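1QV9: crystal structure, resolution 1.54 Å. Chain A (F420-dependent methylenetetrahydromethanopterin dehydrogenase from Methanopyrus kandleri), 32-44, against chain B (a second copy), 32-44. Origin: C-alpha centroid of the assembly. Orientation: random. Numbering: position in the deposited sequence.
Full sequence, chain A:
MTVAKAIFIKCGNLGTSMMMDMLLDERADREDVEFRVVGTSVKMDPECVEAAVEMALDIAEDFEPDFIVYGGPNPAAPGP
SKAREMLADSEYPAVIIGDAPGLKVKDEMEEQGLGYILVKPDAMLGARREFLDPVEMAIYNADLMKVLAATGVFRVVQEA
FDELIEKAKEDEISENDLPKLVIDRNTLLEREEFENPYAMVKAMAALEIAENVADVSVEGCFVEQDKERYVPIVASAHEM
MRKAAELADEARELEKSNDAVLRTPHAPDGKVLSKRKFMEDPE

Chain A 32-44: DVEFRVVGTSVKM
Chain B (32-44) DVEFRVVGTSVKM

The two stretches are copies of one sequence related by an exact two-fold axis, so every contact described from chain A has its mate with the chain labels exchanged. Each has a strand at about 33-39; the strands run antiparallel, at 174° between their N-to-C directions, with axes 4.6 Å apart at closest approach. Val A38 faces Val B38 at the centre of the register, and together the stretches bury 727 Å², summed over both sides.

Asp A32 (phi/psi -104/11) precedes the strand without touching chain B. At Val A33 (-138/157, chi1 m) extended geometry begins. Its carbonyl O lies 3.4 Å from CE of Lys B43, a packing contact against the aliphatic end of the lysine. Glu A34 (-150/128) points away from chain B, with chi1 and chi2 both t, so that its long side chain is extended; OE1 receives NH1 of Arg A36 at 2.8 Å in a salt bridge.

Phe A35 (-127/156, chi1 m, chi2 140°) is buried and directed sideways. The edge of its ring meets Ser B41, CD1 to CB 4.3 Å. Its backbone N donates to water 1 at 3.1 Å, and that water donates to Thr B40 O at 2.9 Å, so the water bridges the chains beyond the direct hydrogen bonds. Arg A36 (-126/140) also points away; chi1 m, chi2 m, chi3 t and chi4 -90° fold the guanidinium back so that NH2 donates to the carbonyl O of Phe A35 at 3.0 Å. The same NH2 approaches CG2 of Thr B40 at 3.9 Å.

Val A37 (-125/133) and Gly B39 form a hydrogen-bonded pair, CA to CA 5.1 Å. Val A37 N donates to Gly B39 O at 2.9 Å and 162°; the return bond, Gly B39 N to Val A37 O, is also 2.9 Å but weak, at 129°. With chi1 t, Val A37 places CG2 4.2 Å from Ser B41 CB, and 65 Å² of the residue is covered.

Val A38 (-144/156, chi1 m) meets its own mate as a non-hydrogen-bonded pair, CA to CA 4.3 Å. The branched, apolar side chains touch at Val A38 CG1 to Val B38 CG1, 4.1 Å, on the sheet face other than that of Val A37. A short CA-H...O contact, Val A38 CA to Val B37 O at 3.1 Å, adds to the backbone pairing.

Gly A39 is almost fully extended (178/-179) and pairs with Val B37. A type II' turn then runs from Thr A40 to Lys A43. Thr A40 (-119/32, chi1 p) donates from OG1 to Lys A43 O at 2.8 Å, tying the turn's ends together. Ser A41 has positive phi (59/-138), and its small side chain (chi1 t) points toward chain B. After Val A42 (-74/-13, chi1 m), Lys A43 (-76/132; chi1 m, chi2 t, chi3 t, chi4 m) reaches back toward Val B33. Selenomethionine Met A44 (-139/29) lies beyond reach.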

# COMPACT_ATOMS: atom_id res chain seq x y z
N ASP A 32 33.77 25.27 -7.58
CA ASP A 32 34.25 26.05 -6.45
C ASP A 32 34.57 25.34 -5.15
O ASP A 32 34.78 26.01 -4.15
CB ASP A 32 33.25 27.15 -6.13
CG ASP A 32 31.90 26.59 -5.67
OD1 ASP A 32 31.24 27.25 -4.85
OD2 ASP A 32 31.53 25.50 -6.16
N VAL A 33 34.61 24.01 -5.16
CA VAL A 33 34.95 23.26 -3.95
C VAL A 33 35.88 22.10 -4.27
O VAL A 33 35.91 21.61 -5.39
CB VAL A 33 33.67 22.66 -3.27
CG1 VAL A 33 32.74 23.76 -2.83
CG2 VAL A 33 32.96 21.69 -4.24
N GLU A 34 36.60 21.65 -3.26
CA GLU A 34 37.49 20.50 -3.36
C GLU A 34 37.49 19.90 -1.97
O GLU A 34 37.71 20.62 -1.00
CB GLU A 34 38.91 20.93 -3.74
CG GLU A 34 39.84 19.74 -3.88
CD GLU A 34 41.19 20.08 -4.51
OE1 GLU A 34 41.94 19.12 -4.78
OE2 GLU A 34 41.50 21.27 -4.73
N PHE A 35 37.21 18.60 -1.88
CA PHE A 35 37.17 17.95 -0.57
C PHE A 35 38.05 16.71 -0.52
O PHE A 35 38.37 16.09 -1.54
CB PHE A 35 35.74 17.45 -0.27
CG PHE A 35 34.66 18.50 -0.36
CD1 PHE A 35 33.43 18.21 -0.93
CD2 PHE A 35 34.85 19.76 0.18
CE1 PHE A 35 32.39 19.17 -0.94
CE2 PHE A 35 33.82 20.72 0.16
CZ PHE A 35 32.59 20.42 -0.40
N ARG A 36 38.45 16.37 0.68
CA ARG A 36 39.17 15.14 0.97
C ARG A 36 38.33 14.49 2.08
O ARG A 36 37.80 15.18 2.94
CB ARG A 36 40.58 15.39 1.49
CG ARG A 36 41.53 16.02 0.46
CD ARG A 36 41.74 15.07 -0.75
NE ARG A 36 42.66 15.71 -1.70
CZ ARG A 36 42.28 16.49 -2.69
NH1 ARG A 36 43.21 17.02 -3.47
NH2 ARG A 36 40.99 16.71 -2.93
N VAL A 37 38.16 13.17 2.02
CA VAL A 37 37.39 12.44 3.03
C VAL A 37 38.28 11.34 3.59
O VAL A 37 38.92 10.62 2.82
CB VAL A 37 36.10 11.84 2.40
CG1 VAL A 37 35.28 11.11 3.48
CG2 VAL A 37 35.29 12.93 1.77
N VAL A 38 38.33 11.19 4.91
CA VAL A 38 39.19 10.16 5.50
C VAL A 38 38.50 9.58 6.72
O VAL A 38 37.65 10.24 7.32
CB VAL A 38 40.56 10.72 5.93
CG1 VAL A 38 41.28 11.28 4.72
CG2 VAL A 38 40.40 11.80 7.03
N GLY A 39 38.84 8.35 7.11
CA GLY A 39 38.18 7.80 8.27
C GLY A 39 38.65 6.39 8.53
O GLY A 39 39.51 5.87 7.82
N THR A 40 38.07 5.81 9.57
CA THR A 40 38.40 4.44 9.99
C THR A 40 37.17 3.54 9.91
O THR A 40 37.01 2.62 10.72
CB THR A 40 38.92 4.43 11.45
OG1 THR A 40 37.98 5.12 12.29
CG2 THR A 40 40.28 5.10 11.55
N SER A 41 36.30 3.82 8.96
CA SER A 41 35.09 3.06 8.76
C SER A 41 34.22 3.10 10.03
O SER A 41 34.12 4.16 10.68
CB SER A 41 35.45 1.61 8.33
OG SER A 41 34.29 0.92 7.92
N VAL A 42 33.63 1.98 10.44
CA VAL A 42 32.73 1.97 11.60
C VAL A 42 33.40 2.07 12.96
O VAL A 42 32.73 2.32 13.98
CB VAL A 42 31.91 0.67 11.61
CG1 VAL A 42 31.14 0.47 10.29
CG2 VAL A 42 32.87 -0.47 11.80
N LYS A 43 34.72 1.90 13.01
CA LYS A 43 35.39 1.95 14.31
C LYS A 43 35.52 3.38 14.78
O LYS A 43 35.93 4.27 14.03
CB LYS A 43 36.73 1.23 14.25
CG LYS A 43 36.56 -0.30 14.07
CD LYS A 43 37.86 -1.06 14.34
CE LYS A 43 37.71 -2.57 14.08
NZ LYS A 43 36.52 -3.17 14.76
N MSE A 44 35.15 3.57 16.04
CA MSE A 44 35.15 4.90 16.64
C MSE A 44 35.67 4.92 18.08
O MSE A 44 35.28 5.76 18.88
CB MSE A 44 33.73 5.49 16.56
CG MSE A 44 32.63 4.62 17.23
SE MSE A 44 30.92 5.51 17.28
CE MSE A 44 31.24 6.72 18.81
N ASP B 32 39.40 -8.65 14.45
CA ASP B 32 40.36 -9.11 13.45
C ASP B 32 40.58 -8.28 12.20
O ASP B 32 41.22 -8.75 11.28
CB ASP B 32 40.00 -10.52 13.00
CG ASP B 32 38.66 -10.57 12.29
OD1 ASP B 32 38.49 -11.42 11.39
OD2 ASP B 32 37.77 -9.77 12.66
N VAL B 33 40.04 -7.07 12.16
CA VAL B 33 40.23 -6.19 11.00
C VAL B 33 40.50 -4.76 11.44
O VAL B 33 40.12 -4.35 12.53
CB VAL B 33 38.96 -6.17 10.08
CG1 VAL B 33 38.69 -7.54 9.53
CG2 VAL B 33 37.74 -5.63 10.87
N GLU B 34 41.13 -4.00 10.55
CA GLU B 34 41.41 -2.59 10.76
C GLU B 34 41.39 -2.00 9.37
O GLU B 34 42.07 -2.51 8.48
CB GLU B 34 42.78 -2.38 11.40
CG GLU B 34 43.07 -0.92 11.66
CD GLU B 34 44.30 -0.67 12.53
OE1 GLU B 34 44.51 0.51 12.89
OE2 GLU B 34 45.04 -1.62 12.84
N PHE B 35 40.61 -0.94 9.18
CA PHE B 35 40.52 -0.31 7.86
C PHE B 35 40.78 1.19 7.92
O PHE B 35 40.62 1.84 8.95
CB PHE B 35 39.09 -0.46 7.29
CG PHE B 35 38.57 -1.88 7.23
CD1 PHE B 35 37.26 -2.16 7.56
CD2 PHE B 35 39.38 -2.91 6.78
CE1 PHE B 35 36.75 -3.48 7.43
CE2 PHE B 35 38.87 -4.22 6.66
CZ PHE B 35 37.56 -4.49 6.98
N ARG B 36 41.20 1.71 6.79
CA ARG B 36 41.36 3.14 6.58
C ARG B 36 40.54 3.42 5.32
O ARG B 36 40.52 2.60 4.40
CB ARG B 36 42.81 3.54 6.33
CG ARG B 36 43.75 3.34 7.54
CD ARG B 36 43.32 4.24 8.72
NE ARG B 36 44.23 4.02 9.84
CZ ARG B 36 44.05 3.11 10.79
NH1 ARG B 36 44.97 3.00 11.74
NH2 ARG B 36 42.96 2.35 10.80
N VAL B 37 39.82 4.53 5.29
CA VAL B 37 39.00 4.90 4.14
C VAL B 37 39.41 6.30 3.70
O VAL B 37 39.54 7.19 4.53
CB VAL B 37 37.49 4.87 4.50
CG1 VAL B 37 36.63 5.22 3.26
CG2 VAL B 37 37.13 3.51 5.02
N VAL B 38 39.63 6.51 2.40
CA VAL B 38 40.05 7.83 1.93
C VAL B 38 39.41 8.11 0.58
O VAL B 38 39.04 7.17 -0.12
CB VAL B 38 41.58 7.93 1.78
CG1 VAL B 38 42.25 7.68 3.12
CG2 VAL B 38 42.09 6.93 0.70
N GLY B 39 39.25 9.38 0.21
CA GLY B 39 38.64 9.64 -1.07
C GLY B 39 38.50 11.12 -1.30
O GLY B 39 38.91 11.93 -0.46
N THR B 40 37.92 11.45 -2.44
CA THR B 40 37.70 12.83 -2.86
C THR B 40 36.21 13.12 -3.03
O THR B 40 35.81 13.91 -3.89
CB THR B 40 38.41 13.13 -4.20
OG1 THR B 40 38.02 12.14 -5.16
CG2 THR B 40 39.92 13.10 -4.03
N SER B 41 35.39 12.45 -2.23
CA SER B 41 33.95 12.61 -2.29
C SER B 41 33.43 12.26 -3.69
O SER B 41 33.91 11.28 -4.30
CB SER B 41 33.58 14.06 -1.86
OG SER B 41 32.18 14.17 -1.68
N VAL B 42 32.50 13.03 -4.24
CA VAL B 42 31.90 12.70 -5.54
C VAL B 42 32.78 12.95 -6.76
O VAL B 42 32.48 12.48 -7.86
CB VAL B 42 30.62 13.53 -5.75
CG1 VAL B 42 29.61 13.33 -4.59
CG2 VAL B 42 31.01 14.97 -5.80
N LYS B 43 33.88 13.68 -6.58
CA LYS B 43 34.72 13.97 -7.73
C LYS B 43 35.54 12.76 -8.12
O LYS B 43 36.15 12.09 -7.27
CB LYS B 43 35.60 15.19 -7.46
CG LYS B 43 34.76 16.49 -7.38
CD LYS B 43 35.63 17.74 -7.45
CE LYS B 43 34.81 19.03 -7.28
NZ LYS B 43 33.62 19.09 -8.18
N MSE B 44 35.52 12.47 -9.41
CA MSE B 44 36.19 11.30 -9.95
C MSE B 44 36.92 11.56 -11.27
O MSE B 44 37.07 10.66 -12.10
CB MSE B 44 35.17 10.15 -10.10
CG MSE B 44 33.95 10.49 -10.99
SE MSE B 44 32.81 8.96 -11.30
CE MSE B 44 33.89 8.07 -12.70
O HOH W 1 35.71 16.83 -3.87
O HOH W 2 38.16 -0.06 10.80